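Local atomic coordinates of T9SS C-terminal target domain-containing protein (Bacteroides cellulosilyticus, PDB entry 5JVK), a protein that belongs to glycoside hydrolase family 39 and probably hydrolyses O-glycosidic bonds, using an eight-stranded beta/alpha barrel as its core. Residues K10-N14 / N26-G32; E67-L73 / V88-V94; T187-P191 / W221-A227. Residue numbers count along the deposited sequence, not the author numbering.

In the fold
Following the chain from its N terminus shows how local pairings build a multidomain enzyme. Interaction 1 closes a short loop of eleven residues and pairs edge strand 11-13 with strand 23-30 in a three-stranded sheet. Interaction 2 closes fourteen residues, joining the strands of hairpin 69-78/83-94 in a five-stranded sheet. The two sheets face each other as an N-terminal beta sandwich, in which V27 packs on L73 and Y91, and L13 on V89. Interaction 3, in the barrel, closes 29 residues, including helix 194-211 and strand 217-220, and links the loops after strands 168-174 and 217-220, about 26 Å (nearest atoms) from interaction 2. The three contacts follow in series, neither nesting nor crossing.

Interaction 1: K10-N14 / N26-G32; sequences KIQLN and NVAKNLG
Strand 11-13 runs antiparallel to strand 26-30, with axes 4.8 Å apart at 152°. Q12 and K29 form the hydrogen-bonded pair, Q12 N to K29 O at 3.2 Å and K29 N to Q12 O at 2.9 Å, flanked by the non-hydrogen-bonded pairs I11-N30 and L13-A28. The ladder continues at both ends, with L31 N to K10 O at 3.3 Å and N14 N to V27 O at 3.0 Å. V27 leaves extended conformation (phi/psi -79/-36°), while N14, with chi1 t, reaches N26 O through ND2 at 2.9 Å. I11 and L13 (both m, t) share a face with A28 and N30 and pack against L75 of the opposing sheet. On the other face Q12 CB meets L31 CD1 at 3.8 Å. N30 OD1 accepts from G32 N at 2.8 Å, an Asx turn. This is an edge-strand pairing in a beta sandwich: backbone hydrogen bonds and one from the N14 side chain hold the strand, and apolar side chains seat it on the opposing sheet.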
loop_
_atom_site.group_PDB
_atom_site.type_symbol
_atom_site.label_atom_id
_atom_site.label_comp_id
_atom_site.label_asym_id
_atom_site.label_seq_id
_atom_site.Cartn_x
_atom_site.Cartn_y
_atom_site.Cartn_z
ATOM N N LYS A 10 26.239 -11.825 22.051
ATOM C CA LYS A 10 25.334 -11.203 21.031
ATOM C C LYS A 10 23.876 -11.622 21.221
ATOM O O LYS A 10 23.586 -12.656 21.833
ATOM C CB LYS A 10 25.789 -11.564 19.612
ATOM C CG LYS A 10 26.934 -10.715 19.088
ATOM C CD LYS A 10 26.457 -9.355 18.605
ATOM C CE LYS A 10 27.599 -8.567 17.983
ATOM N NZ LYS A 10 27.126 -7.314 17.334
ATOM N N ILE A 11 22.977 -10.797 20.686
ATOM C CA ILE A 11 21.542 -11.076 20.643
ATOM C C ILE A 11 21.154 -11.210 19.169
ATOM O O ILE A 11 21.219 -10.231 18.424
ATOM C CB ILE A 11 20.727 -9.940 21.305
ATOM C CG1 ILE A 11 21.094 -9.808 22.791
ATOM C CG2 ILE A 11 19.227 -10.184 21.152
ATOM C CD1 ILE A 11 20.692 -8.487 23.414
ATOM N N GLN A 12 20.771 -12.419 18.751
ATOM C CA GLN A 12 20.361 -12.678 17.364
ATOM C C GLN A 12 18.846 -12.528 17.216
ATOM O O GLN A 12 18.085 -13.373 17.694
ATOM C CB GLN A 12 20.797 -14.078 16.921
ATOM C CG GLN A 12 20.500 -14.399 15.460
ATOM C CD GLN A 12 21.049 -15.749 15.034
ATOM O OE1 GLN A 12 20.573 -16.795 15.476
ATOM N NE2 GLN A 12 22.050 -15.733 14.162
ATOM N N LEU A 13 18.421 -11.455 16.550
ATOM C CA LEU A 13 17.005 -11.236 16.242
ATOM C C LEU A 13 16.552 -12.132 15.096
ATOM O O LEU A 13 17.311 -12.386 14.156
ATOM C CB LEU A 13 16.748 -9.776 15.859
ATOM C CG LEU A 13 16.959 -8.734 16.955
ATOM C CD1 LEU A 13 16.959 -7.337 16.353
ATOM C CD2 LEU A 13 15.894 -8.859 18.036
ATOM N N ASN A 14 15.310 -12.605 15.185
ATOM C CA ASN A 14 14.650 -13.264 14.062
ATOM C C ASN A 14 14.601 -12.239 12.924
ATOM O O ASN A 14 14.142 -11.118 13.144
ATOM C CB ASN A 14 13.230 -13.700 14.460
ATOM C CG ASN A 14 12.565 -14.598 13.427
ATOM O OD1 ASN A 14 12.823 -14.509 12.226
ATOM N ND2 ASN A 14 11.679 -15.462 13.898
ATOM N N ASN A 26 8.955 -17.344 18.218
ATOM C CA ASN A 26 10.410 -17.453 18.291
ATOM C C ASN A 26 11.024 -16.113 17.866
ATOM O O ASN A 26 11.369 -15.911 16.699
ATOM C CB ASN A 26 10.891 -18.614 17.398
ATOM C CG ASN A 26 12.347 -19.003 17.637
ATOM O OD1 ASN A 26 13.036 -18.442 18.491
ATOM N ND2 ASN A 26 12.818 -19.985 16.875
ATOM N N VAL A 27 11.143 -15.201 18.828
ATOM C CA VAL A 27 11.582 -13.821 18.560
ATOM C C VAL A 27 13.098 -13.648 18.385
ATOM O O VAL A 27 13.530 -12.825 17.575
ATOM C CB VAL A 27 11.066 -12.820 19.630
ATOM C CG1 VAL A 27 9.551 -12.908 19.756
ATOM C CG2 VAL A 27 11.747 -13.017 20.985
ATOM N N ALA A 28 13.897 -14.407 19.137
ATOM C CA ALA A 28 15.358 -14.245 19.125
ATOM C C ALA A 28 16.100 -15.478 19.648
ATOM O O ALA A 28 15.477 -16.437 20.106
ATOM C CB ALA A 28 15.745 -13.014 19.937
ATOM N N LYS A 29 17.431 -15.443 19.559
ATOM C CA LYS A 29 18.305 -16.509 20.062
ATOM C C LYS A 29 19.430 -15.929 20.922
ATOM O O LYS A 29 19.977 -14.866 20.613
ATOM C CB LYS A 29 18.903 -17.299 18.894
ATOM C CG LYS A 29 19.680 -18.544 19.299
ATOM C CD LYS A 29 20.067 -19.375 18.087
ATOM C CE LYS A 29 20.964 -20.541 18.475
ATOM N NZ LYS A 29 21.253 -21.431 17.316
ATOM N N ASN A 30 19.769 -16.640 21.995
ATOM C CA ASN A 30 20.863 -16.259 22.884
ATOM C C ASN A 30 22.174 -16.795 22.307
ATOM O O ASN A 30 22.360 -18.011 22.220
ATOM C CB ASN A 30 20.616 -16.835 24.284
ATOM C CG ASN A 30 21.525 -16.237 25.350
ATOM O OD1 ASN A 30 22.588 -15.687 25.055
ATOM N ND2 ASN A 30 21.107 -16.349 26.607
ATOM N N LEU A 31 23.069 -15.888 21.910
ATOM C CA LEU A 31 24.417 -16.255 21.457
ATOM C C LEU A 31 25.494 -16.038 22.537
ATOM O O LEU A 31 26.685 -15.990 22.223
ATOM C CB LEU A 31 24.780 -15.477 20.184
ATOM C CG LEU A 31 23.862 -15.626 18.967
ATOM C CD1 LEU A 31 24.421 -14.809 17.809
ATOM C CD2 LEU A 31 23.694 -17.084 18.563
ATOM N N GLY A 32 25.079 -15.931 23.802
ATOM C CA GLY A 32 26.005 -15.778 24.928
ATOM C C GLY A 32 26.656 -17.081 25.362
ATOM O O GLY A 32 26.542 -18.106 24.680
#

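Interaction 2: E67-L73 / V88-V94; sequences ELGYYTL and VVNYAVV
Strands 69-73 and 88-94 are antiparallel arms of one hairpin, with axes 4.4 Å apart at 155°. Hydrogen-bonded pairs G69-V93, Y71-Y91 and L73-V89 flank the non-hydrogen-bonded pairs Y70-A92 and T72-N90. Backbone hydrogen bonds range from L73 N to V89 O at 2.7 Å to V89 N to L73 O at 3.2 Å. A hollow lies at G69: at its phi/psi of 164/169° a CB would jam against the carbonyl O of L68, which calls for glycine, and would be crowded by Y71 CE2. The Y71 ring (chi1 m) lies there, and Y71 OH reaches back to E67 O at 2.7 Å. Y71 CE2 presses on V93 CG2 at 3.8 Å, and L68 CD2 meets V93 CG1 at 3.8 Å. In the N-terminal beta sandwich this face, with L73 CD2 against V89 CG2 at 3.8 Å, looks toward strand 23-30, where V27 fits beside L73. On the other face small A92 leaves room for Y70 (chi1 t; Y70 CD1 to A92 CB 4.5 Å), whose OH bonds to P401 O. A water bridges N90 ND2 (2.9 Å) and T72 OG1 (3.0 Å), and N90 ND2 (chi1 m) bonds weakly to Y71 O at 3.4 Å.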
loop_
_atom_site.group_PDB
_atom_site.type_symbol
_atom_site.label_atom_id
_atom_site.label_comp_id
_atom_site.label_asym_id
_atom_site.label_seq_id
_atom_site.Cartn_x
_atom_site.Cartn_y
_atom_site.Cartn_z
ATOM N N GLU A 67 -2.848 -13.014 22.529
ATOM C CA GLU A 67 -3.686 -12.049 21.804
ATOM C C GLU A 67 -2.904 -11.368 20.686
ATOM O O GLU A 67 -1.690 -11.195 20.780
ATOM C CB GLU A 67 -4.214 -10.973 22.754
ATOM C CG GLU A 67 -5.274 -11.434 23.740
ATOM C CD GLU A 67 -5.799 -10.295 24.602
ATOM O OE1 GLU A 67 -6.074 -9.202 24.057
ATOM O OE2 GLU A 67 -5.943 -10.484 25.830
ATOM N N LEU A 68 -3.620 -10.961 19.640
ATOM C CA LEU A 68 -3.030 -10.203 18.533
ATOM C C LEU A 68 -2.622 -8.800 18.985
ATOM O O LEU A 68 -3.158 -8.262 19.964
ATOM C CB LEU A 68 -4.016 -10.088 17.362
ATOM C CG LEU A 68 -4.478 -11.376 16.680
ATOM C CD1 LEU A 68 -5.468 -11.055 15.574
ATOM C CD2 LEU A 68 -3.292 -12.154 16.130
ATOM N N GLY A 69 -1.668 -8.219 18.263
ATOM C CA GLY A 69 -1.249 -6.856 18.522
ATOM C C GLY A 69 0.069 -6.459 17.898
ATOM O O GLY A 69 0.804 -7.293 17.375
ATOM N N TYR A 70 0.328 -5.157 17.947
ATOM C CA TYR A 70 1.612 -4.554 17.637
ATOM C C TYR A 70 2.358 -4.432 18.959
ATOM O O TYR A 70 1.892 -3.738 19.871
ATOM C CB TYR A 70 1.401 -3.167 17.019
ATOM C CG TYR A 70 2.671 -2.493 16.561
ATOM C CD1 TYR A 70 3.324 -2.918 15.405
ATOM C CD2 TYR A 70 3.220 -1.425 17.276
ATOM C CE1 TYR A 70 4.489 -2.306 14.973
ATOM C CE2 TYR A 70 4.390 -0.807 16.851
ATOM C CZ TYR A 70 5.017 -1.252 15.700
ATOM O OH TYR A 70 6.168 -0.654 15.272
ATOM N N TYR A 71 3.502 -5.109 19.064
ATOM C CA TYR A 71 4.254 -5.194 20.317
ATOM C C TYR A 71 5.606 -4.504 20.217
ATOM O O TYR A 71 6.218 -4.479 19.150
ATOM C CB TYR A 71 4.468 -6.660 20.709
ATOM C CG TYR A 71 3.199 -7.378 21.096
ATOM C CD1 TYR A 71 2.822 -7.496 22.435
ATOM C CD2 TYR A 71 2.368 -7.937 20.128
ATOM C CE1 TYR A 71 1.656 -8.153 22.797
ATOM C CE2 TYR A 71 1.195 -8.594 20.480
ATOM C CZ TYR A 71 0.845 -8.698 21.816
ATOM O OH TYR A 71 -0.310 -9.343 22.173
ATOM N N THR A 72 6.051 -3.938 21.338
ATOM C CA THR A 72 7.441 -3.530 21.520
ATOM C C THR A 72 8.161 -4.698 22.197
ATOM O O THR A 72 7.705 -5.197 23.229
ATOM C CB THR A 72 7.560 -2.267 22.398
ATOM O OG1 THR A 72 6.770 -1.211 21.838
ATOM C CG2 THR A 72 9.010 -1.801 22.494
ATOM N N LEU A 73 9.271 -5.130 21.601
ATOM C CA LEU A 73 10.087 -6.226 22.120
ATOM C C LEU A 73 11.306 -5.656 22.847
ATOM O O LEU A 73 12.218 -5.134 22.205
ATOM C CB LEU A 73 10.530 -7.141 20.972
ATOM C CG LEU A 73 11.507 -8.285 21.265
ATOM C CD1 LEU A 73 10.996 -9.223 22.349
ATOM C CD2 LEU A 73 11.783 -9.053 19.984
ATOM N N VAL A 88 16.038 -3.241 21.542
ATOM C CA VAL A 88 14.620 -2.878 21.453
ATOM C C VAL A 88 14.206 -2.812 19.983
ATOM O O VAL A 88 14.779 -2.047 19.205
ATOM C CB VAL A 88 14.312 -1.529 22.143
ATOM C CG1 VAL A 88 12.817 -1.218 22.077
ATOM C CG2 VAL A 88 14.787 -1.545 23.593
ATOM N N VAL A 89 13.229 -3.640 19.616
ATOM C CA VAL A 89 12.587 -3.599 18.297
ATOM C C VAL A 89 11.082 -3.804 18.464
ATOM O O VAL A 89 10.604 -4.061 19.571
ATOM C CB VAL A 89 13.161 -4.662 17.326
ATOM C CG1 VAL A 89 14.611 -4.348 16.990
ATOM C CG2 VAL A 89 13.032 -6.074 17.892
ATOM N N ASN A 90 10.341 -3.683 17.367
ATOM C CA ASN A 90 8.907 -3.963 17.362
ATOM C C ASN A 90 8.625 -5.331 16.745
ATOM O O ASN A 90 9.430 -5.854 15.966
ATOM C CB ASN A 90 8.152 -2.859 16.623
ATOM C CG ASN A 90 8.200 -1.535 17.361
ATOM O OD1 ASN A 90 8.912 -0.614 16.960
ATOM N ND2 ASN A 90 7.449 -1.435 18.453
ATOM N N TYR A 91 7.481 -5.901 17.120
ATOM C CA TYR A 91 7.064 -7.228 16.677
ATOM C C TYR A 91 5.553 -7.231 16.440
ATOM O O TYR A 91 4.774 -6.944 17.350
ATOM C CB TYR A 91 7.450 -8.272 17.727
ATOM C CG TYR A 91 7.377 -9.701 17.237
ATOM C CD1 TYR A 91 8.400 -10.245 16.459
ATOM C CD2 TYR A 91 6.289 -10.514 17.557
ATOM C CE1 TYR A 91 8.338 -11.555 16.007
ATOM C CE2 TYR A 91 6.217 -11.826 17.108
ATOM C CZ TYR A 91 7.242 -12.342 16.335
ATOM O OH TYR A 91 7.173 -13.642 15.891
ATOM N N ALA A 92 5.154 -7.551 15.212
ATOM C CA ALA A 92 3.754 -7.498 14.801
ATOM C C ALA A 92 3.142 -8.897 14.819
ATOM O O ALA A 92 3.542 -9.760 14.037
ATOM C CB ALA A 92 3.644 -6.887 13.410
ATOM N N VAL A 93 2.185 -9.115 15.723
ATOM C CA VAL A 93 1.383 -10.339 15.748
ATOM C C VAL A 93 0.046 -10.038 15.057
ATOM O O VAL A 93 -0.884 -9.512 15.677
ATOM C CB VAL A 93 1.174 -10.857 17.190
ATOM C CG1 VAL A 93 0.384 -12.161 17.183
ATOM C CG2 VAL A 93 2.521 -11.047 17.877
ATOM N N VAL A 94 -0.030 -10.381 13.771
ATOM C CA VAL A 94 -1.146 -9.979 12.894
ATOM C C VAL A 94 -2.144 -11.120 12.685
ATOM O O VAL A 94 -1.791 -12.283 12.887
ATOM C CB VAL A 94 -0.639 -9.470 11.515
ATOM C CG1 VAL A 94 0.395 -8.369 11.700
ATOM C CG2 VAL A 94 -0.090 -10.602 10.648
HETATM O O HOH W 1 6.908 1.027 19.841
#

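Interaction 3: T187-P191 / W221-A227; sequences TIPFP and WNEPNYA
Two irregular loops meet here in an aromatic and proline cluster at the C-terminal end of the barrel strands: segment 221-227 lies between strand 217-220 and helix 229-247, and segment 187-191 between strand 168-174 and helix 194-211. P189 and P224 each centre an inverse gamma turn, with weak bonds from F190 N to I188 O (2.8 Å) and from N225 N to E223 O (2.9 Å). The loops come closest in CA terms at I188-Y226 and F190-A227, both 6.8 Å. F190 (chi1 t, chi2 89°) turns its edge to the face of W221, a T-shaped pair with six-membered ring centroids 4.8 Å apart and planes at 64°. A227 CB sits over one face of F190, 3.8 Å from the ring centroid, and P224 CB lies 4.0 Å from F190 CE1. P189 CG makes a CH-pi contact 4.1 Å from the Y226 ring centroid, while P191 CD touches W221 CH2 at 3.5 Å. Within its own loop W221 NE1 donates to Y226 OH at 2.9 Å. N222-E223-P224 match the Asn-Glu-Pro signature that follows the fourth barrel strand in clan GH-A and there carries the general acid/base; E223 OE2 bonds to H288 ND1. The loops adhere through CH-pi, aromatic and apolar packing, while N222 and E223 stay clear of 187-191 and find polar partners such as R134 and H288.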
loop_
_atom_site.group_PDB
_atom_site.type_symbol
_atom_site.label_atom_id
_atom_site.label_comp_id
_atom_site.label_asym_id
_atom_site.label_seq_id
_atom_site.Cartn_x
_atom_site.Cartn_y
_atom_site.Cartn_z
ATOM N N THR A 187 14.393 18.724 -25.691
ATOM C CA THR A 187 13.736 19.708 -24.815
ATOM C C THR A 187 13.615 19.241 -23.358
ATOM O O THR A 187 13.844 20.029 -22.442
ATOM C CB THR A 187 12.327 20.076 -25.339
ATOM O OG1 THR A 187 11.603 18.885 -25.668
ATOM C CG2 THR A 187 12.422 20.955 -26.576
ATOM N N ILE A 188 13.261 17.971 -23.156
ATOM C CA ILE A 188 12.922 17.429 -21.826
ATOM C C ILE A 188 13.429 15.990 -21.663
ATOM O O ILE A 188 13.705 15.330 -22.664
ATOM C CB ILE A 188 11.388 17.468 -21.589
ATOM C CG1 ILE A 188 10.626 16.831 -22.765
ATOM C CG2 ILE A 188 10.919 18.904 -21.379
ATOM C CD1 ILE A 188 9.130 16.731 -22.552
ATOM N N PRO A 189 13.540 15.489 -20.410
ATOM C CA PRO A 189 13.929 14.081 -20.210
ATOM C C PRO A 189 12.746 13.125 -20.461
ATOM O O PRO A 189 12.242 12.471 -19.543
ATOM C CB PRO A 189 14.420 14.059 -18.756
ATOM C CG PRO A 189 13.634 15.130 -18.086
ATOM C CD PRO A 189 13.386 16.197 -19.121
ATOM N N PHE A 190 12.335 13.053 -21.725
ATOM C CA PHE A 190 11.128 12.347 -22.157
ATOM C C PHE A 190 11.153 12.317 -23.692
ATOM O O PHE A 190 11.400 13.356 -24.310
ATOM C CB PHE A 190 9.879 13.085 -21.654
ATOM C CG PHE A 190 8.590 12.341 -21.877
ATOM C CD1 PHE A 190 8.112 11.450 -20.920
ATOM C CD2 PHE A 190 7.838 12.547 -23.032
ATOM C CE1 PHE A 190 6.919 10.770 -21.116
ATOM C CE2 PHE A 190 6.643 11.869 -23.233
ATOM C CZ PHE A 190 6.183 10.979 -22.274
ATOM N N PRO A 191 10.919 11.142 -24.314
ATOM C CA PRO A 191 11.124 11.028 -25.764
ATOM C C PRO A 191 10.152 11.870 -26.598
ATOM O O PRO A 191 8.945 11.615 -26.582
ATOM C CB PRO A 191 10.912 9.532 -26.033
ATOM C CG PRO A 191 10.012 9.080 -24.939
ATOM C CD PRO A 191 10.429 9.874 -23.736
ATOM N N TRP A 221 5.719 5.482 -17.738
ATOM C CA TRP A 221 6.459 6.609 -17.147
ATOM C C TRP A 221 5.962 6.966 -15.744
ATOM O O TRP A 221 4.763 6.952 -15.481
ATOM C CB TRP A 221 6.445 7.850 -18.065
ATOM C CG TRP A 221 7.776 8.523 -18.173
ATOM C CD1 TRP A 221 8.270 9.502 -17.366
ATOM C CD2 TRP A 221 8.794 8.248 -19.141
ATOM N NE1 TRP A 221 9.533 9.863 -17.773
ATOM C CE2 TRP A 221 9.879 9.110 -18.864
ATOM C CE3 TRP A 221 8.894 7.358 -20.220
ATOM C CZ2 TRP A 221 11.054 9.108 -19.623
ATOM C CZ3 TRP A 221 10.063 7.355 -20.979
ATOM C CH2 TRP A 221 11.128 8.226 -20.673
ATOM N N ASN A 222 6.900 7.275 -14.849
ATOM C CA ASN A 222 6.585 7.689 -13.483
ATOM C C ASN A 222 6.677 9.209 -13.348
ATOM O O ASN A 222 7.759 9.784 -13.478
ATOM C CB ASN A 222 7.539 7.033 -12.487
ATOM C CG ASN A 222 7.212 7.397 -11.052
ATOM O OD1 ASN A 222 6.227 6.924 -10.492
ATOM N ND2 ASN A 222 8.027 8.253 -10.460
ATOM N N GLU A 223 5.535 9.840 -13.082
ATOM C CA GLU A 223 5.432 11.287 -12.860
ATOM C C GLU A 223 6.103 12.162 -13.937
ATOM O O GLU A 223 7.021 12.931 -13.632
ATOM C CB GLU A 223 5.962 11.638 -11.464
ATOM C CG GLU A 223 5.232 10.916 -10.341
ATOM C CD GLU A 223 5.564 11.458 -8.964
ATOM O OE1 GLU A 223 6.623 12.102 -8.796
ATOM O OE2 GLU A 223 4.757 11.226 -8.039
ATOM N N PRO A 224 5.644 12.049 -15.200
ATOM C CA PRO A 224 6.117 12.929 -16.267
ATOM C C PRO A 224 5.455 14.314 -16.201
ATOM O O PRO A 224 4.655 14.672 -17.072
ATOM C CB PRO A 224 5.719 12.165 -17.536
ATOM C CG PRO A 224 4.483 11.446 -17.135
ATOM C CD PRO A 224 4.767 10.990 -15.733
ATOM N N ASN A 225 5.807 15.084 -15.172
ATOM C CA ASN A 225 5.264 16.431 -14.966
ATOM C C ASN A 225 5.885 17.407 -15.970
ATOM O O ASN A 225 5.207 18.285 -16.506
ATOM C CB ASN A 225 5.535 16.897 -13.533
ATOM C CG ASN A 225 4.764 16.089 -12.503
ATOM O OD1 ASN A 225 5.347 15.367 -11.697
ATOM N ND2 ASN A 225 3.447 16.218 -12.520
ATOM N N TYR A 226 7.189 17.249 -16.181
ATOM C CA TYR A 226 7.926 17.882 -17.292
ATOM C C TYR A 226 7.292 17.723 -18.691
ATOM O O TYR A 226 7.420 18.623 -19.522
ATOM C CB TYR A 226 9.399 17.412 -17.322
ATOM C CG TYR A 226 9.633 15.951 -16.960
ATOM C CD1 TYR A 226 9.381 14.932 -17.876
ATOM C CD2 TYR A 226 10.111 15.592 -15.692
ATOM C CE1 TYR A 226 9.593 13.600 -17.544
ATOM C CE2 TYR A 226 10.321 14.263 -15.350
ATOM C CZ TYR A 226 10.061 13.272 -16.279
ATOM O OH TYR A 226 10.270 11.955 -15.949
ATOM N N ALA A 227 6.627 16.592 -18.946
ATOM C CA ALA A 227 5.962 16.335 -20.234
ATOM C C ALA A 227 4.514 16.831 -20.245
ATOM O O ALA A 227 3.723 16.466 -19.373
ATOM C CB ALA A 227 6.000 14.849 -20.554
#